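Local coordinates for protein putative deoxyribonuclease yjjV (Escherichia coli, PDB 1ZZM) that probably acts as a metal-dependent hydrolase of ester bonds, a TatD-type enzyme that binds two divalent metal cations per subunit, at residues G68-H73 and Q113-E118. Residues are numbered along the deposited sequence; the frame is centred on the assembly and turned at random.
Sequences GMLEKH and QWLLDE. With ZN (zinc ion), chain D.
Within 113-118, L115 alone touches 68-73, largely a 3-10 segment, and a single methyl, CD2, makes both contacts. CD2 of L115 lies 3.7 Å from CD1 of L70, and the two leucines run past each other in opposite directions. The same methyl comes within 3.4 Å of H73 CD2, meeting the imidazole obliquely. CG of L115 is anti to the backbone N (chi1 180°), and the branch that follows carries CD2 to L70 and H73.

Hydrogen bonds hold the turn and the ring. K72 N bonds to M69 O, and H73 N to L70 O. H73 NE2 bonds to H66 O; the ring carbon CD2 is the atom nearest L115. Apart from these bonds, M69 O lies 3.2 Å above the centre of one face of the H73 ring.

D117, in the same helix, binds a zinc ion through OD2 at 1.9 Å, together with H144 and H148.

No hydrogen bond joins the two segments. Between them the buried contact therefore rests on van der Waals packing, where the loop after strand 59-63 packs against helix 109-125 of the TIM-barrel-like fold. A hydrogen bond from R111 to H73 O joins the same loop and helix nearby.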
loop_
_atom_site.group_PDB
_atom_site.type_symbol
_atom_site.label_atom_id
_atom_site.label_comp_id
_atom_site.label_asym_id
_atom_site.label_seq_id
_atom_site.Cartn_x
_atom_site.Cartn_y
_atom_site.Cartn_z
ATOM N N GLY A 68 -8.800 8.992 -4.980
ATOM C CA GLY A 68 -8.316 10.354 -5.223
ATOM C C GLY A 68 -8.455 10.760 -6.676
ATOM O O GLY A 68 -8.418 11.938 -7.002
ATOM N N MET A 69 -8.621 9.786 -7.556
ATOM C CA MET A 69 -8.794 10.036 -8.986
ATOM C C MET A 69 -10.230 9.694 -9.424
ATOM O O MET A 69 -10.476 9.374 -10.595
ATOM C CB MET A 69 -7.810 9.170 -9.788
ATOM C CG MET A 69 -6.357 9.647 -9.726
ATOM S SD MET A 69 -5.547 9.484 -8.122
ATOM C CE MET A 69 -3.802 9.952 -8.591
ATOM N N LEU A 70 -11.171 9.791 -8.496
ATOM C CA LEU A 70 -12.558 9.424 -8.790
ATOM C C LEU A 70 -13.119 10.015 -10.075
ATOM O O LEU A 70 -13.840 9.342 -10.816
ATOM C CB LEU A 70 -13.483 9.794 -7.615
ATOM C CG LEU A 70 -14.925 9.297 -7.811
ATOM C CD1 LEU A 70 -14.914 7.787 -7.886
ATOM C CD2 LEU A 70 -15.830 9.758 -6.680
ATOM N N GLU A 71 -12.769 11.268 -10.354
ATOM C CA GLU A 71 -13.290 11.934 -11.533
ATOM C C GLU A 71 -12.893 11.284 -12.843
ATOM O O GLU A 71 -13.562 11.486 -13.852
ATOM C CB GLU A 71 -12.857 13.407 -11.545
ATOM C CG GLU A 71 -13.419 14.226 -10.386
ATOM C CD GLU A 71 -13.103 15.726 -10.525
ATOM O OE1 GLU A 71 -11.946 16.073 -10.886
ATOM O OE2 GLU A 71 -14.008 16.558 -10.269
ATOM N N LYS A 72 -11.827 10.486 -12.823
ATOM C CA LYS A 72 -11.335 9.826 -14.014
ATOM C C LYS A 72 -11.898 8.419 -14.227
ATOM O O LYS A 72 -11.767 7.861 -15.303
ATOM C CB LYS A 72 -9.802 9.748 -13.954
ATOM C CG LYS A 72 -9.097 11.101 -13.912
ATOM C CD LYS A 72 -7.643 10.930 -13.472
ATOM C CE LYS A 72 -6.702 11.968 -14.121
ATOM N NZ LYS A 72 -5.281 11.792 -13.668
ATOM N N HIS A 73 -12.552 7.856 -13.222
ATOM C CA HIS A 73 -13.054 6.489 -13.329
ATOM C C HIS A 73 -14.443 6.350 -13.921
ATOM O O HIS A 73 -15.422 6.923 -13.412
ATOM C CB HIS A 73 -13.018 5.814 -11.951
ATOM C CG HIS A 73 -11.720 6.005 -11.229
ATOM N ND1 HIS A 73 -10.502 5.972 -11.873
ATOM C CD2 HIS A 73 -11.447 6.187 -9.913
ATOM C CE1 HIS A 73 -9.530 6.123 -10.986
ATOM N NE2 HIS A 73 -10.075 6.253 -9.786
ATOM N N GLN A 113 -17.887 4.608 -2.527
ATOM C CA GLN A 113 -18.203 3.283 -1.977
ATOM C C GLN A 113 -18.688 2.304 -3.023
ATOM O O GLN A 113 -18.382 1.105 -2.950
ATOM C CB GLN A 113 -19.226 3.405 -0.866
ATOM C CG GLN A 113 -18.618 4.151 0.312
ATOM C CD GLN A 113 -19.623 4.476 1.371
ATOM O OE1 GLN A 113 -19.918 3.648 2.232
ATOM N NE2 GLN A 113 -20.181 5.681 1.303
ATOM N N TRP A 114 -19.458 2.785 -3.990
ATOM C CA TRP A 114 -19.927 1.844 -5.029
ATOM C C TRP A 114 -18.701 1.351 -5.797
ATOM O O TRP A 114 -18.566 0.147 -6.114
ATOM C CB TRP A 114 -20.879 2.559 -6.007
ATOM C CG TRP A 114 -21.311 1.685 -7.121
ATOM C CD1 TRP A 114 -22.314 0.754 -7.084
ATOM C CD2 TRP A 114 -20.749 1.626 -8.430
ATOM N NE1 TRP A 114 -22.414 0.118 -8.302
ATOM C CE2 TRP A 114 -21.462 0.632 -9.146
ATOM C CE3 TRP A 114 -19.715 2.315 -9.075
ATOM C CZ2 TRP A 114 -21.170 0.309 -10.478
ATOM C CZ3 TRP A 114 -19.428 1.994 -10.397
ATOM C CH2 TRP A 114 -20.155 0.997 -11.085
ATOM N N LEU A 115 -17.804 2.281 -6.104
ATOM C CA LEU A 115 -16.612 1.933 -6.874
ATOM C C LEU A 115 -15.717 0.976 -6.101
ATOM O O LEU A 115 -15.149 0.036 -6.674
ATOM C CB LEU A 115 -15.830 3.198 -7.266
ATOM C CG LEU A 115 -14.556 2.930 -8.077
ATOM C CD1 LEU A 115 -14.912 2.124 -9.308
ATOM C CD2 LEU A 115 -13.917 4.272 -8.506
ATOM N N LEU A 116 -15.556 1.218 -4.811
ATOM C CA LEU A 116 -14.769 0.292 -3.992
ATOM C C LEU A 116 -15.390 -1.112 -4.034
ATOM O O LEU A 116 -14.694 -2.103 -4.214
ATOM C CB LEU A 116 -14.747 0.758 -2.532
ATOM C CG LEU A 116 -14.159 -0.208 -1.507
ATOM C CD1 LEU A 116 -12.630 -0.376 -1.759
ATOM C CD2 LEU A 116 -14.445 0.304 -0.103
ATOM N N ASP A 117 -16.703 -1.212 -3.867
ATOM C CA ASP A 117 -17.296 -2.547 -3.870
ATOM C C ASP A 117 -17.172 -3.252 -5.221
ATOM O O ASP A 117 -17.051 -4.469 -5.257
ATOM C CB ASP A 117 -18.750 -2.505 -3.382
ATOM C CG ASP A 117 -18.857 -2.409 -1.873
ATOM O OD1 ASP A 117 -17.833 -2.568 -1.166
ATOM O OD2 ASP A 117 -19.969 -2.177 -1.353
ATOM N N GLU A 118 -17.216 -2.504 -6.332
ATOM C CA GLU A 118 -17.049 -3.116 -7.642
ATOM C C GLU A 118 -15.662 -3.753 -7.725
ATOM O O GLU A 118 -15.481 -4.817 -8.316
ATOM C CB GLU A 118 -17.183 -2.074 -8.766
ATOM C CG GLU A 118 -18.628 -1.638 -9.062
ATOM C CD GLU A 118 -19.552 -2.821 -9.353
ATOM O OE1 GLU A 118 -19.262 -3.619 -10.280
ATOM O OE2 GLU A 118 -20.558 -2.960 -8.640
HETATM ZN ZN ZN D . -19.858 -2.688 0.479
#